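Local structure of mandelate racemase/muconate lactonizing protein (Thermobispora bispora, 3VC5) at residues V150-Y164 and F384-L397. The protein is probably a magnesium-dependent glucarate dehydratase of the mandelate racemase/muconate lactonizing enzyme family, converting D-glucarate to 5-dehydro-4-deoxy-D-glucarate and water. Numbering follows the deposited sequence.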
loop_
_atom_site.group_PDB
_atom_site.type_symbol
_atom_site.label_atom_id
_atom_site.label_comp_id
_atom_site.label_asym_id
_atom_site.label_seq_id
_atom_site.Cartn_x
_atom_site.Cartn_y
_atom_site.Cartn_z
ATOM N N VAL A 150 -3.414 -2.925 -17.230
ATOM C CA VAL A 150 -2.910 -2.249 -16.016
ATOM C C VAL A 150 -3.363 -3.006 -14.750
ATOM O O VAL A 150 -2.615 -3.064 -13.770
ATOM C CB VAL A 150 -3.355 -0.760 -16.008
ATOM C CG1 VAL A 150 -3.181 -0.114 -14.613
ATOM C CG2 VAL A 150 -2.475 0.003 -17.018
ATOM N N ALA A 151 -4.575 -3.575 -14.745
ATOM C CA ALA A 151 -5.019 -4.369 -13.575
ATOM C C ALA A 151 -3.996 -5.435 -13.153
ATOM O O ALA A 151 -3.856 -5.733 -11.959
ATOM C CB ALA A 151 -6.398 -5.022 -13.822
ATOM N N ASP A 152 -3.274 -6.003 -14.113
ATOM C CA ASP A 152 -2.249 -7.026 -13.810
ATOM C C ASP A 152 -1.014 -6.450 -13.086
ATOM O O ASP A 152 -0.297 -7.193 -12.386
ATOM C CB ASP A 152 -1.811 -7.774 -15.074
ATOM C CG ASP A 152 -2.755 -8.892 -15.450
ATOM O OD1 ASP A 152 -3.696 -9.206 -14.662
ATOM O OD2 ASP A 152 -2.559 -9.454 -16.550
ATOM N N LEU A 153 -0.749 -5.149 -13.265
ATOM C CA LEU A 153 0.324 -4.453 -12.542
ATOM C C LEU A 153 -0.071 -4.171 -11.099
ATOM O O LEU A 153 0.755 -3.753 -10.301
ATOM C CB LEU A 153 0.710 -3.140 -13.235
ATOM C CG LEU A 153 0.933 -3.264 -14.765
ATOM C CD1 LEU A 153 1.139 -1.867 -15.394
ATOM C CD2 LEU A 153 2.108 -4.204 -15.080
ATOM N N LEU A 154 -1.343 -4.373 -10.785
ATOM C CA LEU A 154 -1.878 -4.071 -9.467
ATOM C C LEU A 154 -2.356 -5.342 -8.783
ATOM O O LEU A 154 -3.130 -5.274 -7.815
ATOM C CB LEU A 154 -3.054 -3.080 -9.611
ATOM C CG LEU A 154 -2.727 -1.726 -10.272
ATOM C CD1 LEU A 154 -3.994 -0.916 -10.478
ATOM C CD2 LEU A 154 -1.721 -0.936 -9.433
ATOM N N GLY A 155 -1.916 -6.504 -9.283
ATOM C CA GLY A 155 -2.243 -7.771 -8.632
ATOM C C GLY A 155 -3.269 -8.636 -9.359
ATOM O O GLY A 155 -3.606 -9.744 -8.882
ATOM N N GLY A 156 -3.764 -8.141 -10.501
ATOM C CA GLY A 156 -4.763 -8.875 -11.301
ATOM C C GLY A 156 -6.188 -8.529 -10.876
ATOM O O GLY A 156 -6.431 -8.192 -9.714
ATOM N N LYS A 157 -7.126 -8.551 -11.821
ATOM C CA LYS A 157 -8.500 -8.207 -11.497
ATOM C C LYS A 157 -9.096 -9.232 -10.553
ATOM O O LYS A 157 -8.892 -10.453 -10.714
ATOM C CB LYS A 157 -9.359 -8.106 -12.744
ATOM C CG LYS A 157 -9.552 -9.395 -13.493
ATOM C CD LYS A 157 -10.216 -9.142 -14.863
ATOM C CE LYS A 157 -10.364 -10.468 -15.642
ATOM N NZ LYS A 157 -11.110 -10.329 -16.908
ATOM N N VAL A 158 -9.854 -8.737 -9.580
ATOM C CA VAL A 158 -10.590 -9.608 -8.670
ATOM C C VAL A 158 -12.056 -9.638 -9.000
ATOM O O VAL A 158 -12.830 -10.370 -8.362
ATOM C CB VAL A 158 -10.378 -9.222 -7.191
ATOM C CG1 VAL A 158 -8.907 -9.016 -6.915
ATOM C CG2 VAL A 158 -11.149 -7.972 -6.826
ATOM N N ARG A 159 -12.440 -8.818 -9.979
ATOM C CA ARG A 159 -13.796 -8.808 -10.499
ATOM C C ARG A 159 -13.704 -8.491 -11.984
ATOM O O ARG A 159 -12.808 -7.749 -12.409
ATOM C CB ARG A 159 -14.653 -7.796 -9.734
ATOM C CG ARG A 159 -14.014 -6.416 -9.620
ATOM C CD ARG A 159 -14.747 -5.509 -8.606
ATOM N NE ARG A 159 -14.681 -5.971 -7.214
ATOM C CZ ARG A 159 -13.759 -5.607 -6.311
ATOM N NH1 ARG A 159 -12.746 -4.806 -6.632
ATOM N NH2 ARG A 159 -13.832 -6.084 -5.073
ATOM N N ASP A 160 -14.586 -9.084 -12.786
ATOM C CA ASP A 160 -14.520 -8.908 -14.235
ATOM C C ASP A 160 -15.038 -7.547 -14.698
ATOM O O ASP A 160 -14.646 -7.072 -15.770
ATOM C CB ASP A 160 -15.312 -10.008 -14.959
ATOM C CG ASP A 160 -14.661 -11.367 -14.853
ATOM O OD1 ASP A 160 -13.450 -11.444 -14.545
ATOM O OD2 ASP A 160 -15.362 -12.374 -15.104
ATOM N N ALA A 161 -15.910 -6.926 -13.892
ATOM C CA ALA A 161 -16.513 -5.647 -14.230
ATOM C C ALA A 161 -16.652 -4.815 -12.954
ATOM O O ALA A 161 -16.778 -5.381 -11.869
ATOM C CB ALA A 161 -17.874 -5.854 -14.917
ATOM N N VAL A 162 -16.622 -3.491 -13.089
ATOM C CA VAL A 162 -16.651 -2.577 -11.947
ATOM C C VAL A 162 -17.981 -1.861 -11.941
ATOM O O VAL A 162 -18.293 -1.108 -12.875
ATOM C CB VAL A 162 -15.538 -1.541 -12.089
ATOM C CG1 VAL A 162 -15.674 -0.437 -11.039
ATOM C CG2 VAL A 162 -14.156 -2.235 -12.015
ATOM N N PRO A 163 -18.799 -2.111 -10.915
ATOM C CA PRO A 163 -20.074 -1.395 -10.846
ATOM C C PRO A 163 -19.900 0.095 -10.571
ATOM O O PRO A 163 -19.055 0.489 -9.763
ATOM C CB PRO A 163 -20.795 -2.056 -9.650
ATOM C CG PRO A 163 -20.118 -3.390 -9.484
ATOM C CD PRO A 163 -18.671 -3.133 -9.855
ATOM N N TYR A 164 -20.743 0.888 -11.237
ATOM C CA TYR A 164 -20.829 2.328 -11.088
ATOM C C TYR A 164 -22.241 2.704 -10.652
ATOM O O TYR A 164 -23.207 2.004 -10.968
ATOM C CB TYR A 164 -20.425 3.082 -12.386
ATOM C CG TYR A 164 -18.930 3.071 -12.654
ATOM C CD1 TYR A 164 -18.107 4.116 -12.193
ATOM C CD2 TYR A 164 -18.343 2.007 -13.315
ATOM C CE1 TYR A 164 -16.729 4.099 -12.411
ATOM C CE2 TYR A 164 -16.982 1.978 -13.554
ATOM C CZ TYR A 164 -16.170 3.025 -13.067
ATOM O OH TYR A 164 -14.827 2.991 -13.304
ATOM N N PHE A 384 -20.769 0.268 -20.677
ATOM C CA PHE A 384 -21.489 -0.112 -19.464
ATOM C C PHE A 384 -22.448 -1.247 -19.784
ATOM O O PHE A 384 -23.271 -1.141 -20.712
ATOM C CB PHE A 384 -22.249 1.076 -18.877
ATOM C CG PHE A 384 -21.350 2.133 -18.304
ATOM C CD1 PHE A 384 -21.174 2.241 -16.940
ATOM C CD2 PHE A 384 -20.640 2.978 -19.140
ATOM C CE1 PHE A 384 -20.326 3.207 -16.408
ATOM C CE2 PHE A 384 -19.814 3.965 -18.639
ATOM C CZ PHE A 384 -19.623 4.065 -17.262
ATOM N N VAL A 385 -22.351 -2.319 -19.007
ATOM C CA VAL A 385 -23.211 -3.483 -19.159
ATOM C C VAL A 385 -23.814 -3.749 -17.787
ATOM O O VAL A 385 -23.083 -4.043 -16.824
ATOM C CB VAL A 385 -22.410 -4.724 -19.595
ATOM C CG1 VAL A 385 -23.317 -5.969 -19.632
ATOM C CG2 VAL A 385 -21.716 -4.489 -20.962
ATOM N N ASP A 386 -25.126 -3.589 -17.673
ATOM C CA ASP A 386 -25.793 -3.794 -16.392
ATOM C C ASP A 386 -25.140 -2.945 -15.292
ATOM O O ASP A 386 -24.936 -3.427 -14.163
ATOM C CB ASP A 386 -25.744 -5.276 -16.003
ATOM C CG ASP A 386 -26.417 -6.169 -17.031
ATOM O OD1 ASP A 386 -27.432 -5.734 -17.626
ATOM O OD2 ASP A 386 -25.927 -7.307 -17.241
ATOM N N GLY A 387 -24.816 -1.695 -15.629
ATOM C CA GLY A 387 -24.312 -0.723 -14.657
ATOM C C GLY A 387 -22.832 -0.799 -14.349
ATOM O O GLY A 387 -22.318 -0.007 -13.532
ATOM N N ALA A 388 -22.128 -1.728 -14.986
ATOM C CA ALA A 388 -20.720 -1.970 -14.678
ATOM C C ALA A 388 -19.856 -1.888 -15.942
ATOM O O ALA A 388 -20.306 -2.208 -17.043
ATOM C CB ALA A 388 -20.559 -3.332 -14.025
ATOM N N VAL A 389 -18.610 -1.485 -15.775
ATOM C CA VAL A 389 -17.663 -1.437 -16.895
ATOM C C VAL A 389 -16.756 -2.661 -16.844
ATOM O O VAL A 389 -15.972 -2.842 -15.899
ATOM C CB VAL A 389 -16.810 -0.160 -16.843
ATOM C CG1 VAL A 389 -15.746 -0.166 -17.970
ATOM C CG2 VAL A 389 -17.696 1.081 -16.920
ATOM N N PRO A 390 -16.870 -3.537 -17.843
ATOM C CA PRO A 390 -15.939 -4.649 -17.871
ATOM C C PRO A 390 -14.485 -4.159 -18.022
ATOM O O PRO A 390 -14.219 -3.193 -18.753
ATOM C CB PRO A 390 -16.397 -5.454 -19.111
ATOM C CG PRO A 390 -17.836 -5.049 -19.353
ATOM C CD PRO A 390 -17.849 -3.578 -18.958
ATOM N N VAL A 391 -13.557 -4.786 -17.302
ATOM C CA VAL A 391 -12.146 -4.417 -17.450
ATOM C C VAL A 391 -11.714 -4.569 -18.904
ATOM O O VAL A 391 -11.903 -5.642 -19.499
ATOM C CB VAL A 391 -11.208 -5.273 -16.588
ATOM C CG1 VAL A 391 -9.741 -4.826 -16.814
ATOM C CG2 VAL A 391 -11.599 -5.187 -15.127
ATOM N N PRO A 392 -11.125 -3.517 -19.491
ATOM C CA PRO A 392 -10.738 -3.643 -20.907
ATOM C C PRO A 392 -9.765 -4.800 -21.106
ATOM O O PRO A 392 -9.019 -5.152 -20.184
ATOM C CB PRO A 392 -10.056 -2.309 -21.208
ATOM C CG PRO A 392 -10.694 -1.342 -20.239
ATOM C CD PRO A 392 -10.998 -2.141 -18.990
ATOM N N ASP A 393 -9.775 -5.398 -22.294
ATOM C CA ASP A 393 -8.926 -6.564 -22.519
ATOM C C ASP A 393 -7.543 -6.212 -23.069
ATOM O O ASP A 393 -6.558 -6.864 -22.725
ATOM C CB ASP A 393 -9.640 -7.648 -23.349
ATOM C CG ASP A 393 -10.340 -7.095 -24.571
ATOM O OD1 ASP A 393 -11.483 -7.526 -24.848
ATOM O OD2 ASP A 393 -9.749 -6.240 -25.260
ATOM N N GLY A 394 -7.459 -5.169 -23.890
ATOM C CA GLY A 394 -6.170 -4.786 -24.464
ATOM C C GLY A 394 -5.095 -4.622 -23.401
ATOM O O GLY A 394 -5.397 -4.613 -22.191
ATOM N N PRO A 395 -3.825 -4.511 -23.837
ATOM C CA PRO A 395 -2.683 -4.216 -22.963
ATOM C C PRO A 395 -2.755 -2.782 -22.452
ATOM O O PRO A 395 -3.393 -1.933 -23.076
ATOM C CB PRO A 395 -1.477 -4.326 -23.898
ATOM C CG PRO A 395 -2.040 -4.156 -25.268
ATOM C CD PRO A 395 -3.398 -4.805 -25.213
ATOM N N GLY A 396 -2.098 -2.503 -21.331
ATOM C CA GLY A 396 -2.122 -1.156 -20.785
ATOM C C GLY A 396 -3.520 -0.813 -20.308
ATOM O O GLY A 396 -4.221 -1.668 -19.754
ATOM N N LEU A 397 -3.927 0.439 -20.483
ATOM C CA LEU A 397 -5.271 0.858 -20.072
ATOM C C LEU A 397 -6.352 0.244 -20.953
ATOM O O LEU A 397 -7.521 0.179 -20.562
ATOM C CB LEU A 397 -5.390 2.387 -20.089
ATOM C CG LEU A 397 -4.635 3.147 -18.994
ATOM C CD1 LEU A 397 -4.635 4.649 -19.321
ATOM C CD2 LEU A 397 -5.242 2.859 -17.597
#
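V391, with more surface buried here than any other residue, meets D160 through both its backbone and its side chain. V391 N donates to D160 O at 3.0 Å, a nearly straight bond. Its CG2, anti to the carbonyl carbon, lies against the same D160 O at 3.6 Å and against R159 O, while the CD methylene of K157 crosses obliquely against this CG2. CG1 is turned to A151 and makes a looser contact.

Next to V391, strands 161-163 and 388-390 run antiparallel, their N-to-C directions 162° apart. V162 and V389 form the hydrogen-bonded pair, V389 N donating to V162 O at 2.9 Å and V162 N to V389 O at 3.0 Å; A161 with P390 and P163 with A388 are the flanking non-hydrogen-bonded pairs. Strand 388-390 thereby adds an antiparallel edge to strand 161-169, which starts the otherwise parallel series of strands in the barrel domain of this enolase-superfamily fold. The type I' turn V385-A388 presents G387 O to Y164 N at 2.9 Å.

Y164 closes this end. With CG beside its own backbone N (chi1 -74°), the ring places CE2 3.6 Å from V389 CG2, and its face receives the edge of F384 in an offset edge-to-face pair, planes at 68°. V389 CG2 also sits over one face of F384, so each of the three side chains touches the other two. The Y164 hydroxyl is hydrogen-bonded to T351 on helix 344-355. An alanine here is likely to strip F384 of the face its edge meets, remove the ring that V389 CG2 packs on, and leave T351 without its phenolic partner.

At the far end, V150 N donates a hydrogen bond to G396 O at 2.9 Å. V150 CG2 lies 4.0 Å from L397 CD2 and also packs on the carbonyl carbon of G396.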